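Local coordinates for SusD homolog (Bacteroides thetaiotaomicron VPI-5482, PDB 3FDH), which probably binds glycans at the cell surface as a SusD/RagB-family outer-membrane lipoprotein, as part of carbohydrate uptake, at residues Asp167-Leu172 / Lys196-Leu201; Ala26-Ser31 / Glu113-Tyr118; Ala121-Ala124 / Asp129-Cys132. All coordinates share one frame; numbering follows the deposited sequence. Where two conformers were deposited one is given.

Contact 1 (Asp167-Leu172 / Lys196-Leu201)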
ATOM      1  N   ASP A 167      19.100 -12.503  -2.606  1.00 31.11           N
ATOM      2  CA  ASP A 167      20.209 -12.035  -3.460  1.00 30.77           C
ATOM      3  C   ASP A 167      20.587 -10.646  -3.005  1.00 31.07           C
ATOM      4  O   ASP A 167      21.747 -10.306  -2.833  1.00 30.28           O
ATOM      5  CB  ASP A 167      19.801 -11.950  -4.922  1.00 31.09           C
ATOM      6  CG  ASP A 167      19.639 -13.305  -5.582  1.00 32.78           C
ATOM      7  OD1 ASP A 167      20.053 -14.320  -4.991  1.00 32.09           O
ATOM      8  OD2 ASP A 167      19.093 -13.350  -6.709  1.00 35.93           O
ATOM      9  N   ALA A 168      19.551  -9.840  -2.851  1.00 30.32           N
ATOM     10  CA  ALA A 168      19.709  -8.462  -2.384  1.00 30.35           C
ATOM     11  C   ALA A 168      20.461  -8.366  -1.054  1.00 30.79           C
ATOM     12  O   ALA A 168      21.361  -7.530  -0.870  1.00 31.20           O
ATOM     13  CB  ALA A 168      18.338  -7.782  -2.246  1.00 29.80           C
ATOM     14  N   ILE A 169      20.052  -9.195  -0.113  1.00 31.75           N
ATOM     15  CA  ILE A 169      20.641  -9.180   1.237  1.00 31.49           C
ATOM     16  C   ILE A 169      22.139  -9.396   1.172  1.00 32.07           C
ATOM     17  O   ILE A 169      22.907  -8.771   1.898  1.00 33.04           O
ATOM     18  CB  ILE A 169      19.950 -10.201   2.178  1.00 32.25           C
ATOM     19  CG1 ILE A 169      18.528  -9.698   2.516  1.00 30.50           C
ATOM     20  CG2 ILE A 169      20.790 -10.436   3.452  1.00 30.65           C
ATOM     21  CD1 ILE A 169      17.624 -10.744   3.136  1.00 28.89           C
ATOM     22  N   ALA A 170      22.552 -10.214   0.216  1.00 32.38           N
ATOM     23  CA  ALA A 170      23.957 -10.535   0.042  1.00 31.73           C
ATOM     24  C   ALA A 170      24.687  -9.398  -0.672  1.00 32.44           C
ATOM     25  O   ALA A 170      25.743  -8.925  -0.245  1.00 31.58           O
ATOM     26  CB  ALA A 170      24.112 -11.835  -0.734  1.00 31.11           C
ATOM     27  N   ASN A 171      24.092  -8.950  -1.761  1.00 32.74           N
ATOM     28  CA  ASN A 171      24.729  -7.938  -2.592  1.00 33.09           C
ATOM     29  C   ASN A 171      24.844  -6.582  -1.907  1.00 32.34           C
ATOM     30  O   ASN A 171      25.801  -5.848  -2.106  1.00 32.55           O
ATOM     31  CB  ASN A 171      24.022  -7.807  -3.954  1.00 34.07           C
ATOM     32  CG  ASN A 171      24.406  -8.898  -4.893  1.00 33.69           C
ATOM     33  OD1 ASN A 171      25.567  -9.319  -4.904  1.00 30.92           O
ATOM     34  ND2 ASN A 171      23.456  -9.367  -5.706  1.00 30.66           N
ATOM     35  N   LEU A 172      23.867  -6.279  -1.079  1.00 31.88           N
ATOM     36  CA  LEU A 172      23.801  -4.967  -0.421  1.00 31.07           C
ATOM     37  C   LEU A 172      24.921  -4.808   0.578  1.00 31.78           C
ATOM     38  O   LEU A 172      25.202  -3.700   1.038  1.00 31.92           O
ATOM     39  CB  LEU A 172      22.463  -4.744   0.284  1.00 30.27           C
ATOM     40  CG  LEU A 172      21.214  -4.420  -0.551  1.00 29.73           C
ATOM     41  CD1 LEU A 172      19.911  -4.571   0.281  1.00 27.96           C
ATOM     42  CD2 LEU A 172      21.314  -2.994  -1.199  1.00 27.35           C
ATOM     43  N   LYS A 196      17.765  -3.164   5.696  1.00 30.01           N
ATOM     44  CA  LYS A 196      16.615  -3.148   6.638  1.00 29.48           C
ATOM     45  C   LYS A 196      15.288  -3.270   5.897  1.00 29.13           C
ATOM     46  O   LYS A 196      14.360  -3.956   6.333  1.00 30.68           O
ATOM     47  CB  LYS A 196      16.609  -1.890   7.488  1.00 30.38           C
ATOM     48  CG  LYS A 196      17.662  -1.865   8.523  1.00 29.91           C
ATOM     49  CD  LYS A 196      17.580  -0.605   9.332  1.00 32.47           C
ATOM     50  CE  LYS A 196      18.560  -0.623  10.460  1.00 35.60           C
ATOM     51  NZ  LYS A 196      18.641   0.734  11.073  1.00 35.40           N
ATOM     52  N   PHE A 197      15.220  -2.568   4.777  1.00 27.55           N
ATOM     53  CA  PHE A 197      14.045  -2.568   3.892  1.00 27.75           C
ATOM     54  C   PHE A 197      13.850  -3.996   3.360  1.00 28.68           C
ATOM     55  O   PHE A 197      12.743  -4.552   3.386  1.00 27.68           O
ATOM     56  CB  PHE A 197      14.231  -1.516   2.772  1.00 27.75           C
ATOM     57  CG  PHE A 197      13.112  -1.429   1.758  1.00 28.05           C
ATOM     58  CD1 PHE A 197      11.783  -1.737   2.085  1.00 26.80           C
ATOM     59  CD2 PHE A 197      13.383  -0.932   0.484  1.00 28.02           C
ATOM     60  CE1 PHE A 197      10.756  -1.640   1.111  1.00 21.67           C
ATOM     61  CE2 PHE A 197      12.374  -0.808  -0.471  1.00 29.60           C
ATOM     62  CZ  PHE A 197      11.060  -1.126  -0.134  1.00 26.10           C
ATOM     63  N   ALA A 198      14.933  -4.631   2.927  1.00 30.50           N
ATOM     64  CA  ALA A 198      14.813  -6.024   2.398  1.00 28.23           C
ATOM     65  C   ALA A 198      14.233  -6.978   3.466  1.00 27.79           C
ATOM     66  O   ALA A 198      13.390  -7.812   3.188  1.00 26.91           O
ATOM     67  CB  ALA A 198      16.170  -6.549   1.904  1.00 27.47           C
ATOM     68  N   TYR A 199      14.692  -6.841   4.698  1.00 28.16           N
ATOM     69  CA  TYR A 199      14.192  -7.687   5.803  1.00 27.99           C
ATOM     70  C   TYR A 199      12.767  -7.361   6.134  1.00 27.22           C
ATOM     71  O   TYR A 199      11.996  -8.219   6.537  1.00 30.19           O
ATOM     72  CB  TYR A 199      15.050  -7.576   7.076  1.00 27.65           C
ATOM     73  CG  TYR A 199      16.238  -8.487   7.011  1.00 28.96           C
ATOM     74  CD1 TYR A 199      16.081  -9.874   7.068  1.00 29.52           C
ATOM     75  CD2 TYR A 199      17.514  -7.979   6.870  1.00 31.46           C
ATOM     76  CE1 TYR A 199      17.152 -10.715   6.979  1.00 33.68           C
ATOM     77  CE2 TYR A 199      18.617  -8.826   6.803  1.00 31.98           C
ATOM     78  CZ  TYR A 199      18.424 -10.183   6.852  1.00 34.52           C
ATOM     79  OH  TYR A 199      19.521 -11.007   6.778  1.00 36.52           O
ATOM     80  N   GLY A 200      12.423  -6.098   5.955  1.00 27.91           N
ATOM     81  CA  GLY A 200      11.060  -5.631   6.233  1.00 27.52           C
ATOM     82  C   GLY A 200      10.157  -6.284   5.261  1.00 26.38           C
ATOM     83  O   GLY A 200       9.051  -6.765   5.629  1.00 28.96           O
ATOM     84  N   LEU A 201      10.653  -6.408   4.019  1.00 26.85           N
ATOM     85  CA  LEU A 201       9.828  -7.033   2.945  1.00 27.62           C
ATOM     86  C   LEU A 201       9.700  -8.548   3.173  1.00 27.66           C
ATOM     87  O   LEU A 201       8.658  -9.165   2.925  1.00 28.85           O
ATOM     88  CB  LEU A 201      10.377  -6.709   1.550  1.00 29.48           C
ATOM     89  CG  LEU A 201      10.233  -5.265   1.057  1.00 30.37           C
ATOM     90  CD1 LEU A 201      10.959  -5.098  -0.286  1.00 24.61           C
ATOM     91  CD2 LEU A 201       8.770  -4.873   0.947  1.00 26.23           C
TER
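I169 and Y199 pack together where two helices of the mainly helical SusD fold, whose family belongs to the TPR clan, lie side by side. Segment 167-172 lies on the later part of helix 154-171. Segment 196-201 lies within helix 191-208. The backbones come closest at I169 and A198, with 6.7 Å between their CA atoms. The small A198 side chain suits so near an approach. The contact is apolar and about 190 Å² of surface is buried in it.

I169 carries the contact on its side, and all of its branches are in use. Its CG1 branch runs beside the backbone N (chi1 -71°) and is nearly fully extended beyond that, which carries CD1 out to the neighbouring helix. On the way CG1 passes A198, with I169 CG1 4.0 Å from A198 CB. The end of the branch then lies over one face of the Y199 ring. This is a CH-pi contact: I169 CD1 is 4.0 Å from the ring centroid and 21° off the ring normal. The methyl is displaced toward the hydroxyl end of the ring.

The CA-CB bond of Y199 does not point at the other helix. The ring swings back toward it, and the two side chains cross at about a right angle. One flat face is thus presented to the isoleucine.

L195 and K202, also on helix 191-208, touch I169. F197 turns to helix 106-127, where it meets V114 and M115. K196 NZ forms a salt bridge with D236.

The second branch of I169 reaches the phenol end of the same tyrosine, with I169 CG2 3.6 Å from Y199 OH.

Contact 2 (Ala26-Ser31 / Glu113-Tyr118)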
ATOM      1  N   ALA A  26      17.147   5.087 -10.826  1.00 27.39           N
ATOM      2  CA  ALA A  26      16.449   6.339 -10.428  1.00 27.57           C
ATOM      3  C   ALA A  26      15.013   6.241 -10.927  1.00 27.80           C
ATOM      4  O   ALA A  26      14.041   6.563 -10.230  1.00 29.24           O
ATOM      5  CB  ALA A  26      17.136   7.576 -11.030  1.00 25.13           C
ATOM      6  N   ASP A  27      14.899   5.722 -12.137  1.00 27.77           N
ATOM      7  CA  ASP A  27      13.595   5.596 -12.793  1.00 28.55           C
ATOM      8  C   ASP A  27      12.758   4.498 -12.166  1.00 28.05           C
ATOM      9  O   ASP A  27      11.550   4.630 -11.997  1.00 27.00           O
ATOM     10  CB  ASP A  27      13.762   5.275 -14.276  1.00 28.29           C
ATOM     11  CG  ASP A  27      12.461   5.361 -15.029  1.00 31.82           C
ATOM     12  OD1 ASP A  27      12.052   6.483 -15.422  1.00 31.02           O
ATOM     13  OD2 ASP A  27      11.862   4.296 -15.267  1.00 34.43           O
ATOM     14  N   VAL A  28      13.415   3.400 -11.821  1.00 27.79           N
ATOM     15  CA  VAL A  28      12.734   2.232 -11.242  1.00 28.16           C
ATOM     16  C   VAL A  28      12.138   2.616  -9.886  1.00 27.18           C
ATOM     17  O   VAL A  28      11.004   2.297  -9.560  1.00 28.33           O
ATOM     18  CB  VAL A  28      13.714   0.989 -11.157  1.00 27.74           C
ATOM     19  CG1 VAL A  28      13.238  -0.080 -10.184  1.00 27.55           C
ATOM     20  CG2 VAL A  28      13.995   0.401 -12.578  1.00 29.28           C
ATOM     21  N   ILE A  29      12.901   3.365  -9.107  1.00 27.68           N
ATOM     22  CA  ILE A  29      12.427   3.750  -7.779  1.00 27.31           C
ATOM     23  C   ILE A  29      11.245   4.711  -7.920  1.00 28.64           C
ATOM     24  O   ILE A  29      10.198   4.597  -7.234  1.00 27.97           O
ATOM     25  CB  ILE A  29      13.542   4.380  -6.959  1.00 27.00           C
ATOM     26  CG1 ILE A  29      14.640   3.341  -6.685  1.00 27.73           C
ATOM     27  CG2 ILE A  29      13.030   4.963  -5.642  1.00 26.36           C
ATOM     28  CD1 ILE A  29      15.891   3.957  -6.039  1.00 24.75           C
ATOM     29  N   THR A  30      11.406   5.643  -8.837  1.00 29.05           N
ATOM     30  CA  THR A  30      10.384   6.665  -9.073  1.00 28.24           C
ATOM     31  C   THR A  30       9.083   6.019  -9.526  1.00 28.65           C
ATOM     32  O   THR A  30       7.984   6.281  -9.009  1.00 28.76           O
ATOM     33  CB  THR A  30      10.833   7.646 -10.142  1.00 29.41           C
ATOM     34  OG1 THR A  30      11.998   8.359  -9.686  1.00 25.98           O
ATOM     35  CG2 THR A  30       9.724   8.640 -10.435  1.00 27.50           C
ATOM     36  N   SER A  31       9.228   5.158 -10.506  1.00 29.04           N
ATOM     37  CA  SER A  31       8.060   4.472 -11.068  0.70 30.31           C
ATOM     38  C   SER A  31       7.398   3.511 -10.088  1.00 30.05           C
ATOM     39  O   SER A  31       6.152   3.414 -10.051  1.00 29.47           O
ATOM     40  CB  SER A  31       8.395   3.779 -12.395  0.70 30.17           C
ATOM     41  OG  SER A  31       9.239   2.665 -12.217  0.70 35.86           O
ATOM     42  N   GLU A 113      17.481  -5.514  -7.041  1.00 27.05           N
ATOM     43  CA  GLU A 113      16.920  -6.836  -6.704  1.00 27.14           C
ATOM     44  C   GLU A 113      15.737  -6.651  -5.767  1.00 28.30           C
ATOM     45  O   GLU A 113      14.702  -7.309  -5.896  1.00 28.38           O
ATOM     46  CB  GLU A 113      17.990  -7.762  -6.106  1.00 28.32           C
ATOM     47  CG  GLU A 113      18.881  -8.337  -7.205  1.00 28.11           C
ATOM     48  CD  GLU A 113      20.207  -8.940  -6.738  1.00 31.50           C
ATOM     49  OE1 GLU A 113      20.685  -8.584  -5.647  1.00 28.92           O
ATOM     50  OE2 GLU A 113      20.799  -9.737  -7.512  1.00 30.63           O
ATOM     51  N   VAL A 114      15.873  -5.686  -4.881  1.00 27.32           N
ATOM     52  CA  VAL A 114      14.784  -5.332  -3.971  1.00 28.41           C
ATOM     53  C   VAL A 114      13.596  -4.749  -4.782  1.00 29.59           C
ATOM     54  O   VAL A 114      12.427  -5.060  -4.551  1.00 28.93           O
ATOM     55  CB  VAL A 114      15.248  -4.337  -2.868  1.00 26.81           C
ATOM     56  CG1 VAL A 114      14.013  -3.782  -2.051  1.00 26.43           C
ATOM     57  CG2 VAL A 114      16.273  -5.005  -1.941  1.00 28.33           C
HETATM   58  N   MSE A 115      13.897  -3.921  -5.769  1.00 28.81           N
HETATM   59  CA  MSE A 115      12.797  -3.336  -6.545  1.00 28.65           C
HETATM   60  C   MSE A 115      12.160  -4.395  -7.407  1.00 29.74           C
HETATM   61  O   MSE A 115      10.969  -4.322  -7.707  1.00 31.34           O
HETATM   62  CB  MSE A 115      13.246  -2.174  -7.430  1.00 28.03           C
HETATM   63  CG  MSE A 115      13.752  -0.954  -6.693  1.00 27.01           C
HETATM   64 SE   MSE A 115      12.237  -0.033  -5.979  0.75 26.25          SE
HETATM   65  CE  MSE A 115      12.211  -0.620  -4.175  1.00 27.45           C
ATOM     66  N   ALA A 116      12.953  -5.382  -7.797  1.00 29.33           N
ATOM     67  CA  ALA A 116      12.429  -6.466  -8.666  1.00 28.52           C
ATOM     68  C   ALA A 116      11.428  -7.273  -7.824  1.00 29.26           C
ATOM     69  O   ALA A 116      10.348  -7.634  -8.273  1.00 29.83           O
ATOM     70  CB  ALA A 116      13.542  -7.355  -9.185  1.00 28.92           C
ATOM     71  N   ALA A 117      11.830  -7.537  -6.589  1.00 29.78           N
ATOM     72  CA  ALA A 117      11.020  -8.309  -5.662  1.00 27.94           C
ATOM     73  C   ALA A 117       9.720  -7.582  -5.423  1.00 28.92           C
ATOM     74  O   ALA A 117       8.642  -8.170  -5.411  1.00 28.89           O
ATOM     75  CB  ALA A 117      11.762  -8.523  -4.325  1.00 26.96           C
ATOM     76  N   TYR A 118       9.846  -6.281  -5.249  1.00 28.62           N
ATOM     77  CA  TYR A 118       8.698  -5.447  -4.897  1.00 27.91           C
ATOM     78  C   TYR A 118       7.664  -5.463  -5.989  1.00 29.69           C
ATOM     79  O   TYR A 118       6.468  -5.582  -5.736  1.00 29.44           O
ATOM     80  CB  TYR A 118       9.137  -4.007  -4.573  1.00 29.01           C
ATOM     81  CG  TYR A 118       8.123  -3.230  -3.779  1.00 26.69           C
ATOM     82  CD1 TYR A 118       7.009  -2.674  -4.393  1.00 32.27           C
ATOM     83  CD2 TYR A 118       8.286  -3.035  -2.427  1.00 27.56           C
ATOM     84  CE1 TYR A 118       6.062  -1.949  -3.669  1.00 30.06           C
ATOM     85  CE2 TYR A 118       7.359  -2.312  -1.704  1.00 29.38           C
ATOM     86  CZ  TYR A 118       6.251  -1.758  -2.333  1.00 29.41           C
ATOM     87  OH  TYR A 118       5.328  -1.036  -1.593  1.00 30.92           O
TER
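V28 and I29 of helix 21-37 meet one residue of helix 106-127, selenomethionine M115. At the start of the segment, A26 O accepts two bonds from T30. T30 N donates at 3.1 Å to A26 O and T30 OG1 at 2.8 Å to A26 O. The two donors come from opposite faces of the carbonyl plane.

V28 makes the tighter contact. Its CG1 methyl stands anti to the backbone N (chi1 161°) and presses on the base of M115. V28 CG1 is 3.5 Å from M115 CB, shorter than usual for two carbons, and 3.6 Å from M115 CG. The two side chains slide past each other in opposite directions. N88 of helix 76-95 also touches V28.

This is buried helix-helix packing in the mainly helical SusD fold. It brings a helix near the N-terminus against helix 106-127, which also packs on helices 76-95, 154-171 and 191-208.

I29 comes next and meets the far end of the same residue. The bends of M115 at chi2 (-76°) and chi3 fold the selenium over beside I29. M115 SE is 4.2 Å from both I29 CA and I29 CG1. L332 also touches M115.

At the end of the segment, S31 OG, in one of its two conformers, hydrogen-bonds to S85 OG of helix 76-95.

Contact 3 (Ala121-Ala124 / Asp129-Cys132)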
ATOM      1  N   ALA A 121       5.923  -8.779  -6.491  1.00 30.05           N
ATOM      2  CA  ALA A 121       4.901  -8.942  -5.440  1.00 29.97           C
ATOM      3  C   ALA A 121       3.620  -8.232  -5.835  1.00 30.37           C
ATOM      4  O   ALA A 121       2.512  -8.731  -5.615  1.00 30.75           O
ATOM      5  CB  ALA A 121       5.412  -8.400  -4.118  1.00 28.54           C
ATOM      6  N   LEU A 122       3.762  -7.050  -6.414  1.00 29.58           N
ATOM      7  CA  LEU A 122       2.550  -6.292  -6.847  1.00 30.03           C
ATOM      8  C   LEU A 122       1.831  -7.120  -7.894  1.00 30.83           C
ATOM      9  O   LEU A 122       0.614  -7.249  -7.929  1.00 31.06           O
ATOM     10  CB  LEU A 122       2.915  -4.883  -7.368  1.00 30.70           C
ATOM     11  CG  LEU A 122       3.361  -3.856  -6.322  1.00 29.71           C
ATOM     12  CD1 LEU A 122       3.983  -2.620  -6.993  1.00 31.01           C
ATOM     13  CD2 LEU A 122       2.205  -3.462  -5.396  1.00 28.46           C
ATOM     14  N   ILE A 123       2.615  -7.752  -8.738  1.00 30.14           N
ATOM     15  CA  ILE A 123       2.022  -8.574  -9.783  1.00 29.19           C
ATOM     16  C   ILE A 123       1.254  -9.726  -9.144  1.00 28.43           C
ATOM     17  O   ILE A 123       0.077 -10.010  -9.442  1.00 29.62           O
ATOM     18  CB  ILE A 123       3.088  -9.172 -10.748  1.00 29.64           C
ATOM     19  CG1 ILE A 123       3.675  -8.095 -11.669  1.00 32.42           C
ATOM     20  CG2 ILE A 123       2.470 -10.229 -11.638  1.00 30.71           C
ATOM     21  CD1 ILE A 123       4.823  -8.595 -12.541  1.00 31.26           C
ATOM     22  N   ALA A 124       1.975 -10.428  -8.295  1.00 27.78           N
ATOM     23  CA  ALA A 124       1.436 -11.634  -7.679  1.00 28.26           C
ATOM     24  C   ALA A 124       0.256 -11.307  -6.799  1.00 27.94           C
ATOM     25  O   ALA A 124      -0.746 -11.979  -6.820  1.00 29.00           O
ATOM     26  CB  ALA A 124       2.532 -12.410  -6.900  1.00 28.07           C
ATOM     27  N   ASP A 129      -1.854 -15.554 -10.475  1.00 28.06           N
ATOM     28  CA  ASP A 129      -1.007 -16.254 -11.432  1.00 29.86           C
ATOM     29  C   ASP A 129      -0.819 -15.308 -12.604  1.00 30.71           C
ATOM     30  O   ASP A 129      -1.784 -14.672 -13.070  1.00 29.06           O
ATOM     31  CB  ASP A 129      -1.646 -17.520 -11.940  1.00 30.35           C
ATOM     32  CG  ASP A 129      -1.695 -18.624 -10.891  1.00 30.86           C
ATOM     33  OD1 ASP A 129      -1.499 -18.378  -9.681  1.00 32.97           O
ATOM     34  OD2 ASP A 129      -1.949 -19.747 -11.316  1.00 31.11           O
ATOM     35  N   ALA A 130       0.399 -15.279 -13.137  1.00 27.09           N
ATOM     36  CA  ALA A 130       0.731 -14.275 -14.141  1.00 25.41           C
ATOM     37  C   ALA A 130       2.138 -14.472 -14.707  1.00 27.15           C
ATOM     38  O   ALA A 130       2.966 -15.154 -14.090  1.00 28.08           O
ATOM     39  CB  ALA A 130       0.635 -12.842 -13.453  1.00 23.48           C
ATOM     40  N   PRO A 131       2.404 -13.927 -15.911  1.00 27.98           N
ATOM     41  CA  PRO A 131       3.757 -14.065 -16.438  1.00 29.36           C
ATOM     42  C   PRO A 131       4.749 -13.399 -15.522  1.00 29.77           C
ATOM     43  O   PRO A 131       4.438 -12.382 -14.894  1.00 27.76           O
ATOM     44  CB  PRO A 131       3.695 -13.344 -17.795  1.00 31.63           C
ATOM     45  CG  PRO A 131       2.221 -13.391 -18.199  1.00 29.28           C
ATOM     46  CD  PRO A 131       1.445 -13.389 -16.899  1.00 28.35           C
ATOM     47  N   CYS A 132       5.924 -13.996 -15.416  1.00 29.54           N
ATOM     48  CA  CYS A 132       6.985 -13.406 -14.594  1.00 30.84           C
ATOM     49  C   CYS A 132       8.370 -13.901 -15.009  1.00 31.65           C
ATOM     50  O   CYS A 132       9.177 -13.166 -15.567  1.00 31.58           O
ATOM     51  CB  CYS A 132       6.722 -13.723 -13.128  1.00 29.26           C
ATOM     52  SG  CYS A 132       7.846 -12.904 -11.976  1.00 32.09           S
TER
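I123 and A130 face each other across a sharp change of direction, where helix 106-127 ends and the chain enters a short, weakly bonded strand at about 130-131. In the mainly helical SusD fold, this is the end of a helix with the short strand that follows folded back against it. The strand pairs antiparallel with strand 151-152 in a two-stranded sheet. The contact is buried and apolar, and about 121 Å² of surface is covered.

The CA-CB bonds of I123 and A130 point at each other's segments. The CA atoms of I123 and A130 are 7.3 Å apart. The touch falls on the branch methyl of the isoleucine: I123 CG2 lies 3.7 Å from A130 CB. With chi1 at -72°, CG2 stands anti to the backbone N of I123, and this turns it to the strand. The longer CG1 branch goes another way, beside the backbone N.

Along the strand the directions change. A130 is almost fully extended (psi 158°), and its methyl is turned to the helix. The CA-CB bond of P131 points away from the helix, and its ring packs on M151 and P149. P131 O lies only loosely near, 4.4 Å from I123 CG2.

Q154, at the start of the next helix, ties the two ends together. Its NE2 bonds to A124 O and its N to D129 OD1.

Y83 of helix 76-95 packs on both I123 and A130, and thus touches both sides of the contact. The hydroxyl of the same tyrosine, Y83 OH, is hydrogen-bonded to P131 O.

Helix 106-127 ties the three contacts together. It supplies one segment each to contacts 2 and 3, whose centres are 15 Å apart. It also touches both helices of contact 1. Contacts 1 and 2 have centres 13 Å apart and meet directly: N171 ND2 probably hydrogen-bonds to E113 OE1 at 2.9 Å, and A168 packs on V114. Contacts 1 and 3 do not touch; their centres are 20 Å apart. Along the chain, contact 2 closes first, then contact 3, then contact 1. Helix 106-127 thus joins the N-terminal helix 21-37, the small two-stranded sheet and the later helices 154-171 and 191-208 in one helical region.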